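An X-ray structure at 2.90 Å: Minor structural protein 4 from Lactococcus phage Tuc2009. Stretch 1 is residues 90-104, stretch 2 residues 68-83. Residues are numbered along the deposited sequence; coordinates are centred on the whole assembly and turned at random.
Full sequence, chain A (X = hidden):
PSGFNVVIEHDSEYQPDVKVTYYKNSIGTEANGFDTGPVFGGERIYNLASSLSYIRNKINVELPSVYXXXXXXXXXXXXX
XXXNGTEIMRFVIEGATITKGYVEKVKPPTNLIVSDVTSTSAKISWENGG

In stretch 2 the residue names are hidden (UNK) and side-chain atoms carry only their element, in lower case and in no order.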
# COMPACT_ATOMS: atom_id res chain seq x y z
N ARG A 90 32.35 -12.14 -6.36
CA ARG A 90 31.21 -11.84 -5.51
C ARG A 90 30.01 -12.68 -5.93
O ARG A 90 29.69 -12.74 -7.12
CB ARG A 90 30.92 -10.34 -5.63
CG ARG A 90 29.96 -9.82 -4.60
CD ARG A 90 29.24 -8.58 -5.07
NE ARG A 90 28.33 -8.13 -4.02
CZ ARG A 90 27.35 -7.25 -4.19
NH1 ARG A 90 27.12 -6.72 -5.37
NH2 ARG A 90 26.57 -6.92 -3.16
N PHE A 91 29.33 -13.33 -4.95
CA PHE A 91 28.16 -14.19 -5.16
C PHE A 91 27.00 -13.60 -4.38
O PHE A 91 27.06 -13.53 -3.17
CB PHE A 91 28.46 -15.62 -4.67
CG PHE A 91 29.62 -16.29 -5.38
CD1 PHE A 91 30.94 -15.97 -5.07
CD2 PHE A 91 29.39 -17.26 -6.35
CE1 PHE A 91 32.00 -16.57 -5.75
CE2 PHE A 91 30.45 -17.87 -7.02
CZ PHE A 91 31.75 -17.52 -6.71
N VAL A 92 25.96 -13.13 -5.06
CA VAL A 92 24.83 -12.53 -4.36
C VAL A 92 23.65 -13.46 -4.42
O VAL A 92 23.11 -13.71 -5.52
CB VAL A 92 24.44 -11.10 -4.85
CG1 VAL A 92 23.38 -10.48 -3.96
CG2 VAL A 92 25.65 -10.19 -4.95
N ILE A 93 23.21 -13.95 -3.22
CA ILE A 93 22.05 -14.82 -3.02
C ILE A 93 20.77 -13.97 -2.99
O ILE A 93 20.82 -12.78 -2.65
CB ILE A 93 22.21 -15.64 -1.72
CG1 ILE A 93 21.31 -16.89 -1.72
CG2 ILE A 93 22.00 -14.76 -0.47
CD1 ILE A 93 21.71 -17.98 -0.75
N GLU A 94 19.63 -14.57 -3.35
CA GLU A 94 18.34 -13.90 -3.31
C GLU A 94 17.34 -14.80 -2.60
O GLU A 94 17.17 -15.95 -2.99
CB GLU A 94 17.86 -13.58 -4.73
CG GLU A 94 16.70 -12.60 -4.81
CD GLU A 94 16.00 -12.44 -6.15
OE1 GLU A 94 16.60 -12.79 -7.20
OE2 GLU A 94 14.85 -11.94 -6.16
N GLY A 95 16.73 -14.28 -1.54
CA GLY A 95 15.71 -15.01 -0.81
C GLY A 95 16.13 -15.98 0.27
O GLY A 95 15.32 -16.79 0.73
N ALA A 96 17.40 -15.90 0.70
CA ALA A 96 17.94 -16.74 1.76
C ALA A 96 19.14 -16.06 2.38
O ALA A 96 19.58 -15.00 1.90
CB ALA A 96 18.33 -18.12 1.22
N THR A 97 19.67 -16.67 3.45
CA THR A 97 20.86 -16.19 4.15
C THR A 97 21.99 -17.21 3.97
O THR A 97 21.76 -18.42 4.10
CB THR A 97 20.52 -15.89 5.62
OG1 THR A 97 19.32 -15.12 5.70
CG2 THR A 97 21.63 -15.18 6.33
N ILE A 98 23.20 -16.72 3.61
CA ILE A 98 24.35 -17.61 3.45
C ILE A 98 24.84 -18.04 4.83
O ILE A 98 25.16 -17.22 5.70
CB ILE A 98 25.47 -17.04 2.56
CG1 ILE A 98 24.91 -16.63 1.20
CG2 ILE A 98 26.59 -18.08 2.39
CD1 ILE A 98 25.89 -15.84 0.32
N THR A 99 24.85 -19.34 5.02
CA THR A 99 25.24 -20.04 6.23
C THR A 99 26.75 -20.29 6.25
O THR A 99 27.41 -20.06 7.26
CB THR A 99 24.35 -21.27 6.28
OG1 THR A 99 23.32 -21.00 7.21
CG2 THR A 99 25.07 -22.59 6.56
N LYS A 100 27.29 -20.74 5.11
CA LYS A 100 28.68 -21.13 4.90
C LYS A 100 28.86 -21.17 3.38
O LYS A 100 27.91 -21.39 2.65
CB LYS A 100 28.92 -22.52 5.54
CG LYS A 100 30.33 -23.07 5.51
CD LYS A 100 30.34 -24.51 6.02
CE LYS A 100 31.71 -25.14 5.97
NZ LYS A 100 31.69 -26.57 6.37
N GLY A 101 30.07 -20.89 2.92
CA GLY A 101 30.42 -20.89 1.50
C GLY A 101 31.87 -21.32 1.34
O GLY A 101 32.71 -21.05 2.21
N TYR A 102 32.16 -22.03 0.24
CA TYR A 102 33.51 -22.54 0.02
C TYR A 102 33.68 -23.10 -1.40
O TYR A 102 32.70 -23.50 -2.01
CB TYR A 102 33.83 -23.63 1.08
CG TYR A 102 32.81 -24.75 1.15
CD1 TYR A 102 31.68 -24.65 1.97
CD2 TYR A 102 32.98 -25.92 0.42
CE1 TYR A 102 30.73 -25.66 2.01
CE2 TYR A 102 32.03 -26.94 0.46
CZ TYR A 102 30.90 -26.80 1.24
OH TYR A 102 29.97 -27.80 1.25
N VAL A 103 34.92 -23.14 -1.91
CA VAL A 103 35.23 -23.77 -3.20
C VAL A 103 35.08 -25.29 -2.92
O VAL A 103 35.62 -25.76 -1.92
CB VAL A 103 36.67 -23.44 -3.68
CG1 VAL A 103 36.99 -24.14 -4.98
CG2 VAL A 103 36.88 -21.94 -3.83
N GLU A 104 34.33 -26.01 -3.76
CA GLU A 104 34.10 -27.46 -3.62
C GLU A 104 35.42 -28.19 -3.79
O GLU A 104 35.96 -28.20 -4.90
CB GLU A 104 33.10 -27.93 -4.70
CG GLU A 104 32.44 -29.28 -4.46
CD GLU A 104 31.37 -29.66 -5.47
OE1 GLU A 104 31.67 -29.63 -6.69
OE2 GLU A 104 30.24 -30.01 -5.05
N UNK A 68 38.69 -20.14 -12.26
CA UNK A 68 39.21 -20.82 -11.09
C UNK A 68 40.29 -20.07 -10.35
O UNK A 68 41.34 -19.77 -10.90
c UNK A 68 39.70 -22.21 -11.45
N UNK A 69 40.00 -19.73 -9.10
CA UNK A 69 40.96 -19.04 -8.28
C UNK A 69 40.91 -19.49 -6.85
O UNK A 69 39.91 -20.06 -6.40
s UNK A 69 39.67 -15.13 -7.92
c UNK A 69 40.84 -17.52 -8.40
c UNK A 69 39.64 -16.93 -7.74
c UNK A 69 39.00 -14.69 -6.43
N UNK A 70 42.02 -19.26 -6.15
CA UNK A 70 42.25 -19.56 -4.75
C UNK A 70 41.67 -18.41 -3.94
O UNK A 70 40.92 -17.59 -4.47
c UNK A 70 43.74 -19.65 -4.50
N UNK A 71 42.02 -18.33 -2.66
CA UNK A 71 41.60 -17.20 -1.85
C UNK A 71 40.73 -17.45 -0.66
O UNK A 71 40.05 -18.47 -0.54
N UNK A 72 40.74 -16.45 0.23
CA UNK A 72 39.99 -16.36 1.45
C UNK A 72 38.52 -16.26 1.10
O UNK A 72 38.16 -15.59 0.13
c UNK A 72 39.94 -13.38 4.02
c UNK A 72 39.68 -14.77 3.45
o UNK A 72 39.34 -13.07 5.08
o UNK A 72 40.71 -12.61 3.40
c UNK A 72 40.45 -15.10 2.19
N UNK A 73 37.66 -16.92 1.86
CA UNK A 73 36.22 -16.84 1.65
C UNK A 73 35.61 -16.00 2.77
O UNK A 73 35.80 -16.30 3.95
c UNK A 73 35.56 -18.23 1.49
c UNK A 73 36.13 -18.96 0.29
c UNK A 73 34.05 -18.13 1.37
N UNK A 74 34.91 -14.93 2.41
CA UNK A 74 34.26 -14.09 3.43
C UNK A 74 32.74 -14.28 3.31
O UNK A 74 32.20 -14.14 2.21
c UNK A 74 36.22 -12.48 3.42
c UNK A 74 34.70 -12.60 3.35
c UNK A 74 34.05 -11.76 4.44
N UNK A 75 32.05 -14.59 4.43
CA UNK A 75 30.59 -14.71 4.38
C UNK A 75 29.91 -13.53 5.04
O UNK A 75 29.93 -13.42 6.27
c UNK A 75 30.08 -16.05 4.94
n UNK A 75 28.09 -17.12 5.81
o UNK A 75 27.81 -15.44 4.37
c UNK A 75 28.57 -16.16 5.03
N UNK A 76 29.28 -12.66 4.24
CA UNK A 76 28.55 -11.49 4.73
C UNK A 76 27.02 -11.73 4.77
O UNK A 76 26.26 -10.77 4.87
c UNK A 76 30.34 -9.71 4.22
c UNK A 76 28.94 -10.20 3.96
n UNK A 76 31.04 -9.34 3.15
o UNK A 76 30.81 -9.61 5.36
N UNK A 77 26.60 -12.98 4.71
CA UNK A 77 25.19 -13.35 4.84
C UNK A 77 24.33 -13.09 3.63
O UNK A 77 23.63 -14.00 3.18
N UNK A 78 24.38 -11.86 3.09
CA UNK A 78 23.63 -11.43 1.90
C UNK A 78 24.41 -11.76 0.62
O UNK A 78 23.81 -11.95 -0.43
o UNK A 78 25.15 -8.77 2.97
n UNK A 78 24.90 -8.50 0.75
c UNK A 78 24.53 -9.02 1.93
c UNK A 78 23.31 -9.93 1.95
N UNK A 79 25.76 -11.82 0.75
CA UNK A 79 26.72 -12.07 -0.30
C UNK A 79 27.90 -12.87 0.24
O UNK A 79 28.22 -12.76 1.43
c UNK A 79 28.02 -9.90 0.17
o UNK A 79 29.80 -8.37 0.51
c UNK A 79 27.24 -10.73 -0.86
o UNK A 79 28.61 -8.15 -1.34
c UNK A 79 28.89 -8.74 -0.27
N UNK A 80 28.56 -13.63 -0.62
CA UNK A 80 29.79 -14.35 -0.29
C UNK A 80 30.85 -13.72 -1.15
O UNK A 80 30.56 -13.31 -2.29
c UNK A 80 30.63 -17.15 1.33
c UNK A 80 30.82 -16.74 -0.12
c UNK A 80 29.68 -15.84 -0.60
c UNK A 80 30.93 -17.97 -0.99
N UNK A 81 32.08 -13.60 -0.62
CA UNK A 81 33.21 -13.01 -1.33
C UNK A 81 34.37 -13.99 -1.36
O UNK A 81 34.74 -14.54 -0.33
c UNK A 81 32.70 -10.54 -0.56
c UNK A 81 32.28 -10.08 -1.89
c UNK A 81 33.35 -9.38 0.14
c UNK A 81 33.68 -11.71 -0.65
N UNK A 82 34.94 -14.20 -2.54
CA UNK A 82 36.11 -15.06 -2.67
C UNK A 82 37.25 -14.08 -2.97
O UNK A 82 37.32 -13.55 -4.07
c UNK A 82 36.48 -18.23 -5.03
c UNK A 82 35.88 -16.15 -3.76
c UNK A 82 37.71 -17.77 -2.96
c UNK A 82 37.01 -17.13 -4.16
N UNK A 83 38.04 -13.71 -1.93
CA UNK A 83 39.09 -12.70 -2.03
C UNK A 83 40.44 -13.34 -2.23
O UNK A 83 40.89 -14.06 -1.34
c UNK A 83 39.91 -10.47 -1.16
c UNK A 83 37.69 -11.38 -0.30
c UNK A 83 39.12 -11.73 -0.81
c UNK A 83 37.62 -10.43 0.90

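Position 68 carries a single carbon and touches nothing on stretch 1: A68. Position 69 has three carbons and a sulfur in an unbranched chain, which only methionine offers; M69 meets stretch 1 through its backbone, with O 4.4 Å from V103 CG2. Position 70 again has one carbon, its CA-to-CB bond pointing away: A70. Position 71 has no side-chain atoms, and its backbone angles, with phi at 118°, would jam a CB against the preceding carbonyl, so it is G71.

Position 72 begins a strand with three carbons, the third carrying two oxygens. The chain is out of reach of stretch 1, and a carboxylate at that length is E72. Position 73 is one carbon bearing two more, its CA-to-CB bond directed toward stretch 1, and the fork touches G101. This is V73; V73 CG1 lies 3.3 Å from G101 O. Position 74 has the same three-carbon fork, but its CA-to-CB bond points away, in keeping with alternation along a strand: V74.

Position 75 has two carbons, the second carrying one oxygen and one nitrogen, a short amide: N75. It works on both stretches. Its ND2 donates to I98 O at 2.9 Å, while its OD1 accepts from the backbone N of position 77 at 2.8 Å, so one side chain ties the turn to the backbone of I98. Position 76 has the same amide pattern, but its CA-to-CB bond points away from stretch 1; N76 it is. Position 77 has no side chain and a phi of 76°, which favours glycine. G77 offers its O to I98 N at 2.8 Å, in an almost straight hydrogen bond.

Position 78 is a third two-carbon amide, N78, whose CA-to-CB bond points away; its backbone O accepts a weak hydrogen bond from I93 N at 3.5 Å. Position 79 has three carbons ending in two oxygens, one of which reaches the R90 guanidinium. That is E79: E79 OE2 is 2.7 Å from R90 NE, a salt bridge, and its other oxygen, OE1, takes a hydrogen bond from N76 ND2 at 3.1 Å.

Position 80 has four carbons forked at the second, packed against F91, I98 and G101: L80. Its CB is 3.9 Å from I98 CD1, and its CD1 is 3.7 Å from G101 CA, a place where a CB on G101 would clash. Position 81 has the same fork, set against R90: L81. L81 CD2 lies 3.6 Å from R90 CG. Position 82 repeats it, against V103: L82. L82 CD2 is 3.9 Å from V103 CG2. Position 83 is four carbons forked at the first, one arm two carbons long: I83, beyond reach of stretch 1.

The contact pairs an antiparallel ladder with a packed layer. F91 N donates to L80 O at 2.9 Å and L80 N to F91 O at 3.0 Å, and both side chains go to one face. On the face of R90, V92, E79 and L81 the R90-E79 salt bridge runs diagonally between ladder residues, with L81 against R90; L80 packs against I98 and G101, and L82 against V103, with N75 and G77 holding I98 by its backbone.

Stretch 2 68-83: AMAGEVVNNGNELLLI
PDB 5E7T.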